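Local coordinates for protein twin-arginine translocation pathway signal (Rhodoferax ferrireducens, PDB 5IM2) that binds benzoate and probably serves as the extracytoplasmic solute-binding component of a TRAP transporter, at residues Trp146-Met149 with Gln150-Leu154; Arg358-Ile361 with Ala362-Ser365; Pro218-Ser222 with Lys223-Asp227. All coordinates share one frame; numbering follows the deposited sequence. Where two conformers were deposited one is given.

Contact 1: residues Trp146-Met149 with Gln150-Leu154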
loop_
_atom_site.group_PDB
_atom_site.type_symbol
_atom_site.label_atom_id
_atom_site.label_comp_id
_atom_site.label_asym_id
_atom_site.label_seq_id
_atom_site.Cartn_x
_atom_site.Cartn_y
_atom_site.Cartn_z
ATOM N N TRP A 146 -4.873 8.557 7.487
ATOM C CA TRP A 146 -4.799 8.613 8.947
ATOM C C TRP A 146 -6.045 9.279 9.540
ATOM O O TRP A 146 -6.725 8.710 10.417
ATOM C CB TRP A 146 -3.540 9.357 9.412
ATOM C CG TRP A 146 -3.593 9.504 10.903
ATOM C CD1 TRP A 146 -4.068 10.584 11.626
ATOM C CD2 TRP A 146 -3.220 8.520 11.870
ATOM N NE1 TRP A 146 -3.986 10.327 12.971
ATOM C CE2 TRP A 146 -3.482 9.063 13.151
ATOM C CE3 TRP A 146 -2.666 7.242 11.787
ATOM C CZ2 TRP A 146 -3.234 8.365 14.310
ATOM C CZ3 TRP A 146 -2.416 6.552 12.956
ATOM C CH2 TRP A 146 -2.686 7.116 14.193
ATOM N N GLU A 147 -6.361 10.480 9.055
ATOM C CA GLU A 147 -7.476 11.247 9.603
ATOM C C GLU A 147 -8.810 10.553 9.361
ATOM O O GLU A 147 -9.663 10.503 10.256
ATOM C CB GLU A 147 -7.495 12.658 9.019
ATOM C CG GLU A 147 -8.627 13.487 9.598
ATOM C CD GLU A 147 -8.581 14.977 9.254
ATOM O OE1 GLU A 147 -7.600 15.465 8.661
ATOM O OE2 GLU A 147 -9.558 15.665 9.595
ATOM N N TYR A 148 -8.986 9.970 8.180
ATOM C CA TYR A 148 -10.188 9.184 7.884
ATOM C C TYR A 148 -10.401 8.054 8.895
ATOM O O TYR A 148 -11.501 7.868 9.429
ATOM C CB TYR A 148 -10.070 8.627 6.464
ATOM C CG TYR A 148 -11.158 7.689 5.970
ATOM C CD1 TYR A 148 -11.046 6.327 6.189
ATOM C CD2 TYR A 148 -12.231 8.148 5.241
ATOM C CE1 TYR A 148 -12.007 5.419 5.718
ATOM C CE2 TYR A 148 -13.206 7.249 4.748
ATOM C CZ TYR A 148 -13.057 5.879 4.982
ATOM O OH TYR A 148 -13.956 4.948 4.505
ATOM N N MET A 149 -9.379 7.242 9.141
ATOM C CA MET A 149 -9.612 6.107 10.024
ATOM C C MET A 149 -9.862 6.584 11.447
ATOM O O MET A 149 -10.711 6.033 12.159
ATOM C CB MET A 149 -8.437 5.132 9.962
ATOM C CG MET A 149 -8.280 4.497 8.592
ATOM S SD MET A 149 -9.760 3.625 7.935
ATOM C CE MET A 149 -9.979 2.298 9.112
ATOM N N GLN A 150 -9.159 7.639 11.856
ATOM C CA GLN A 150 -9.261 8.128 13.221
ATOM C C GLN A 150 -10.639 8.686 13.503
ATOM O O GLN A 150 -11.150 8.550 14.616
ATOM C CB GLN A 150 -8.214 9.212 13.462
ATOM C CG GLN A 150 -6.882 8.686 13.873
ATOM C CD GLN A 150 -6.883 8.186 15.294
ATOM O OE1 GLN A 150 -6.981 6.982 15.543
ATOM N NE2 GLN A 150 -6.770 9.111 16.242
ATOM N N THR A 151 -11.239 9.350 12.523
ATOM C CA THR A 151 -12.474 10.086 12.766
ATOM C C THR A 151 -13.702 9.319 12.316
ATOM O O THR A 151 -14.749 9.421 12.954
ATOM C CB THR A 151 -12.433 11.454 12.074
ATOM O OG1 THR A 151 -12.318 11.290 10.656
ATOM C CG2 THR A 151 -11.249 12.251 12.568
ATOM N N MET A 152 -13.568 8.492 11.282
ATOM C CA MET A 152 -14.694 7.837 10.632
ATOM C C MET A 152 -14.826 6.353 10.932
ATOM O O MET A 152 -15.925 5.816 10.829
ATOM C CB MET A 152 -14.569 7.954 9.105
ATOM C CG MET A 152 -14.348 9.382 8.549
ATOM S SD MET A 152 -15.666 10.500 9.089
ATOM C CE MET A 152 -16.997 9.867 8.063
ATOM N N ALA A 153 -13.731 5.674 11.247
ATOM C CA ALA A 153 -13.694 4.218 11.259
ATOM C C ALA A 153 -12.704 3.753 12.322
ATOM O O ALA A 153 -11.869 2.874 12.088
ATOM C CB ALA A 153 -13.325 3.663 9.884
ATOM N N LEU A 154 -12.828 4.312 13.529
ATOM C CA LEU A 154 -11.889 3.989 14.592
ATOM C C LEU A 154 -12.019 2.540 15.034
ATOM O O LEU A 154 -11.042 1.954 15.509
ATOM C CB LEU A 154 -12.097 4.948 15.758
ATOM C CG LEU A 154 -11.112 4.867 16.920
ATOM C CD1 LEU A 154 -9.685 5.217 16.496
ATOM C CD2 LEU A 154 -11.611 5.782 18.015
HETATM O O HOH W 1 -11.754 14.389 10.316
#

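Contact 2: residues Arg358-Ile361 with Ala362-Ser365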
loop_
_atom_site.group_PDB
_atom_site.type_symbol
_atom_site.label_atom_id
_atom_site.label_comp_id
_atom_site.label_asym_id
_atom_site.label_seq_id
_atom_site.Cartn_x
_atom_site.Cartn_y
_atom_site.Cartn_z
ATOM N N ARG A 358 -12.659 11.922 -0.245
ATOM C CA ARG A 358 -12.248 12.883 -1.264
ATOM C C ARG A 358 -11.926 14.229 -0.639
ATOM O O ARG A 358 -10.932 14.870 -1.005
ATOM C CB ARG A 358 -13.336 13.014 -2.328
ATOM C CG ARG A 358 -13.432 11.743 -3.157
ATOM C CD ARG A 358 -14.160 11.977 -4.447
ATOM N NE ARG A 358 -13.872 10.926 -5.418
ATOM C CZ ARG A 358 -14.774 10.100 -5.948
ATOM N NH1 ARG A 358 -16.067 10.166 -5.623
ATOM N NH2 ARG A 358 -14.360 9.204 -6.834
ATOM N N ALA A 359 -12.743 14.666 0.319
ATOM C CA ALA A 359 -12.490 15.951 0.968
ATOM C C ALA A 359 -11.165 15.943 1.718
ATOM O O ALA A 359 -10.448 16.959 1.735
ATOM C CB ALA A 359 -13.626 16.291 1.931
ATOM N N LEU A 360 -10.854 14.838 2.406
ATOM C CA LEU A 360 -9.628 14.777 3.210
ATOM C C LEU A 360 -8.402 14.750 2.317
ATOM O O LEU A 360 -7.379 15.383 2.630
ATOM C CB LEU A 360 -9.668 13.554 4.163
ATOM C CG LEU A 360 -10.628 13.661 5.355
ATOM C CD1 LEU A 360 -10.642 12.425 6.238
ATOM C CD2 LEU A 360 -10.298 14.896 6.216
ATOM N N ILE A 361 -8.488 14.052 1.185
ATOM C CA ILE A 361 -7.398 14.081 0.209
ATOM C C ILE A 361 -7.196 15.509 -0.290
ATOM O O ILE A 361 -6.070 16.009 -0.384
ATOM C CB ILE A 361 -7.710 13.113 -0.948
ATOM C CG1 ILE A 361 -7.629 11.688 -0.409
ATOM C CG2 ILE A 361 -6.768 13.333 -2.113
ATOM C CD1 ILE A 361 -8.136 10.605 -1.377
ATOM N N ALA A 362 -8.302 16.197 -0.599
ATOM C CA ALA A 362 -8.214 17.584 -1.054
ATOM C C ALA A 362 -7.562 18.483 -0.017
ATOM O O ALA A 362 -6.725 19.332 -0.354
ATOM C CB ALA A 362 -9.614 18.097 -1.368
ATOM N N LYS A 363 -7.962 18.336 1.246
ATOM C CA LYS A 363 -7.428 19.176 2.312
ATOM C C LYS A 363 -5.943 18.948 2.526
ATOM O O LYS A 363 -5.171 19.897 2.691
ATOM C CB LYS A 363 -8.161 18.895 3.608
ATOM C CG LYS A 363 -7.663 19.760 4.735
ATOM C CD LYS A 363 -8.547 19.647 5.923
ATOM C CE LYS A 363 -8.318 18.350 6.626
ATOM N NZ LYS A 363 -9.086 18.254 7.891
ATOM N N HIS A 364 -5.531 17.698 2.615
ATOM C CA HIS A 364 -4.128 17.469 2.910
ATOM C C HIS A 364 -3.239 17.699 1.712
ATOM O O HIS A 364 -2.026 17.821 1.879
ATOM C CB HIS A 364 -3.937 16.060 3.462
ATOM C CG HIS A 364 -4.420 15.921 4.865
ATOM N ND1 HIS A 364 -3.710 16.386 5.954
ATOM C CD2 HIS A 364 -5.572 15.409 5.359
ATOM C CE1 HIS A 364 -4.400 16.155 7.057
ATOM N NE2 HIS A 364 -5.530 15.558 6.723
ATOM N N SER A 365 -3.810 17.723 0.511
ATOM C CA SER A 365 -3.045 18.117 -0.660
ATOM C C SER A 365 -2.732 19.610 -0.653
ATOM O O SER A 365 -1.826 20.048 -1.370
ATOM C CB SER A 365 -3.782 17.723 -1.937
ATOM O OG SER A 365 -3.985 16.314 -2.018
#

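Contact 3: residues Pro218-Ser222 with Lys223-Asp227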
loop_
_atom_site.group_PDB
_atom_site.type_symbol
_atom_site.label_atom_id
_atom_site.label_comp_id
_atom_site.label_asym_id
_atom_site.label_seq_id
_atom_site.Cartn_x
_atom_site.Cartn_y
_atom_site.Cartn_z
ATOM N N PRO A 218 7.265 -13.108 -8.165
ATOM C CA PRO A 218 8.284 -13.757 -9.014
ATOM C C PRO A 218 7.956 -15.193 -9.407
ATOM O O PRO A 218 8.078 -15.554 -10.588
ATOM C CB PRO A 218 9.544 -13.680 -8.136
ATOM C CG PRO A 218 9.358 -12.490 -7.318
ATOM C CD PRO A 218 7.889 -12.409 -7.017
ATOM N N ASP A 219 7.588 -16.047 -8.441
ATOM C CA ASP A 219 7.282 -17.439 -8.762
ATOM C C ASP A 219 6.079 -17.528 -9.687
ATOM O O ASP A 219 6.007 -18.427 -10.527
ATOM C CB ASP A 219 7.029 -18.243 -7.479
ATOM C CG ASP A 219 6.383 -19.620 -7.748
ATOM O OD1 ASP A 219 7.125 -20.601 -7.964
ATOM O OD2 ASP A 219 5.133 -19.724 -7.721
ATOM N N ALA A 220 5.143 -16.582 -9.576
ATOM C CA ALA A 220 3.992 -16.593 -10.472
ATOM C C ALA A 220 4.363 -16.105 -11.869
ATOM O O ALA A 220 3.918 -16.681 -12.872
ATOM C CB ALA A 220 2.870 -15.749 -9.885
ATOM N N LEU A 221 5.182 -15.061 -11.962
ATOM C CA LEU A 221 5.663 -14.638 -13.270
ATOM C C LEU A 221 6.438 -15.764 -13.944
ATOM O O LEU A 221 6.267 -16.019 -15.142
ATOM C CB LEU A 221 6.521 -13.374 -13.146
ATOM C CG LEU A 221 5.777 -12.022 -13.061
ATOM C CD1 LEU A 221 6.764 -10.899 -12.823
ATOM C CD2 LEU A 221 4.947 -11.696 -14.283
ATOM N N SER A 222 7.260 -16.484 -13.184
ATOM C CA SER A 222 8.143 -17.463 -13.807
ATOM C C SER A 222 7.404 -18.725 -14.212
ATOM O O SER A 222 7.691 -19.302 -15.268
ATOM C CB SER A 222 9.285 -17.804 -12.851
ATOM O OG SER A 222 10.130 -16.685 -12.688
ATOM N N LYS A 223 6.487 -19.205 -13.378
ATOM C CA LYS A 223 5.722 -20.374 -13.788
ATOM C C LYS A 223 4.605 -20.012 -14.756
ATOM O O LYS A 223 4.007 -20.920 -15.337
ATOM C CB LYS A 223 5.179 -21.129 -12.559
ATOM C CG LYS A 223 4.051 -20.458 -11.758
ATOM C CD LYS A 223 3.795 -21.253 -10.467
ATOM C CE LYS A 223 2.751 -20.618 -9.550
ATOM N NZ LYS A 223 2.639 -21.443 -8.304
ATOM N N GLY A 224 4.342 -18.722 -14.970
ATOM C CA GLY A 224 3.372 -18.274 -15.952
ATOM C C GLY A 224 1.927 -18.240 -15.503
ATOM O O GLY A 224 1.038 -18.210 -16.357
ATOM N N THR A 225 1.645 -18.234 -14.194
ATOM C CA THR A 225 0.253 -18.102 -13.785
ATOM C C THR A 225 -0.236 -16.670 -13.875
ATOM O O THR A 225 -1.443 -16.429 -13.721
ATOM C CB THR A 225 0.022 -18.648 -12.364
ATOM O OG1 THR A 225 0.920 -18.045 -11.437
ATOM C CG2 THR A 225 0.204 -20.182 -12.338
ATOM N N ILE A 226 0.663 -15.707 -14.098
ATOM C CA ILE A 226 0.272 -14.340 -14.417
ATOM C C ILE A 226 1.099 -13.836 -15.590
ATOM O O ILE A 226 2.260 -14.221 -15.775
ATOM C CB ILE A 226 0.407 -13.381 -13.207
ATOM C CG1 ILE A 226 1.823 -13.388 -12.631
ATOM C CG2 ILE A 226 -0.617 -13.726 -12.141
ATOM C CD1 ILE A 226 2.004 -12.357 -11.525
ATOM N N ASP A 227 0.471 -12.956 -16.384
ATOM C CA ASP A 227 1.077 -12.258 -17.506
ATOM C C ASP A 227 1.719 -10.932 -17.090
ATOM O O ASP A 227 2.516 -10.368 -17.836
ATOM C CB ASP A 227 0.002 -11.985 -18.566
ATOM C CG ASP A 227 -0.567 -13.276 -19.170
ATOM O OD1 ASP A 227 0.254 -14.172 -19.426
ATOM O OD2 ASP A 227 -1.810 -13.402 -19.396
#

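Contact 1: residues Trp146-Met149 with Gln150-Leu154
Gln-150 folds its side chain back over the indole of Trp-146, four residues earlier. CG touches one face of the ring, offset toward its rim, 3.4 Å from Trp-146 NE1. The two side chains run side by side, and the amide plane is turned 28° from the ring. A bend at chi2 of Gln-150 (-74°) carries the amide past the rim of the ring, with CD beside Trp-146 CZ2. In the backbone, Gln-150 N bonds to Trp-146 O.

Thr-151 grips Glu-147 O twice. OG1 donates to it at 2.8 Å and Thr-151 N at 3.0 Å, from opposite faces of the carbonyl plane. The hydroxyl sits between the backbone N and the carbonyl carbon (chi1 62°), which turns it back toward the preceding turn. A water also links OG1 to Glu-147 OE2, whose carboxylate is held mainly by His-364 and Lys-363.

Met-152 N donates to Tyr-148 O at 2.8 Å. Its CG meets Tyr-148 CD2 obliquely, and the two side chains cross at about a right angle.

Ala-153 leaves helical geometry. Its N still reaches Met-149 O, but from above the carbonyl plane. Its CB lies 3.7 Å from Met-149 CE.

This is the C-terminal turn of helix 138-152, with a threonine hydroxyl bonded back to a carbonyl four residues earlier. The helix packs between strand 161-167 and helix 350-367.

Contact 2: residues Arg358-Ile361 with Ala362-Ser365
The backbone from Arg-358 to Ser-365 is regular alpha helix, and each NH from Ala-362 to Ser-365 donates to the carbonyl four residues earlier, at 2.9 to 3.0 Å.

Ser-365 adds a side-chain bond to this pattern. Its OG donates to Ile-361 O at 2.7 Å, while Ser-365 N reaches the same oxygen from the other face of the carbonyl plane. With OG beside the backbone N (chi1 -61°), the hydroxyl meets the Ile-361 carbonyl one turn back. It is also bonded to Thr-136 OG1. Replacing this serine by alanine is likely to leave Ile-361 O with one donor instead of two, and Thr-136 OG1 without its partner on this helix.

These turns belong to helix 350-367, the last helix of the modelled chain, which lies against helix 138-152. Leu-360 and Ile-361 are buried. Leu-360 packs on Ala-144 and Tyr-148, and Ile-361 on Phe-129 and Met-134.

Lys-363 lies alongside Leu-360, pointing the same way. A bend at chi3 (75°) sets its end beside the leucine branch, with NZ 3.9 Å from Leu-360 CD2. The ammonium group forms a salt bridge with Glu-147.

His-364 is buried. The edge of its ring faces Leu-360 O, near the ring plane, with CD2 3.3 Å from that oxygen. Both ring nitrogens are bonded, NE2 to Glu-147 OE1 and ND1 to Arg-143 NE. With arginine as the donor at ND1, this is consistent with a neutral ring carrying its proton on NE2.

Contact 3: residues Pro218-Ser222 with Lys223-Asp227
Lys-223 meets the flat carboxylate of Asp-219 at one oxygen, OD2. NZ lies 3.1 Å from OD2 in a salt bridge, and the hydrogen bond within it is weak. The aliphatic part of the lysine crosses the aspartate obliquely. Its CE is also 3.1 Å from OD2, and CD follows close by. Lys-223 CG sits between its backbone N and carbonyl carbon (chi1 71°), and the extended chain beyond it runs back past Asp-219 O to the acid. The carboxylate of Asp-227 takes no part here; its OD2 is bonded to Lys-190 N.

In the backbone, Lys-223 N donates to Asp-219 O at 3.0 Å. The next bonds are weaker. Ala-220 O receives weak bonds from Gly-224 N and from Thr-225 N, the latter at 3.1 Å. Gly-224 N also makes a weak bond to Leu-221 O. Gly-224 has positive phi (84°), which turns the chain back across the helix end.

The returning chain closes over the last turn. Thr-225 OG1 touches Ala-220 CB at 3.4 Å. Ile-226 is buried, and its CG1 packs against Ala-220 CB at 3.8 Å and Leu-221 CD2 at 3.9 Å. Met-212 covers Ala-220 and Ile-226, while Val-241 and Leu-244 of helix 241-244 cover Leu-221.

A positive-phi glycine with bonds from Thr-225 N to Ala-220 O and from Gly-224 N to Leu-221 O forms a Schellman motif. It ends helix 217-223 in the beta-alpha-beta crossover from strand 208-211 to strand 228-232, whose Leu-231 and Pro-232 line the benzoate pocket.

How the contacts relate
Along the chain the order is contact 1, contact 3, contact 2. Contacts 1 and 2 are neighbours in space, with centres 13 Å apart. Contact 1 is the C-terminal end of helix 138-152 and the residues just after it; contact 2 lies within helix 350-367. The two helices touch through Glu-147 and Tyr-148. The C-terminal helix is thus tied to a part of the chain some 200 residues earlier. Contact 3 lies on the opposite side of the chain's centre, with its own centre 37 to 38 Å from the other two. It lies in the connection between strands 208-211 and 228-232 of the six-stranded sheet, whereas contact 1 is next to strand 161-167 at the border of the five-stranded sheet. None of the three includes a residue of the benzoate pocket.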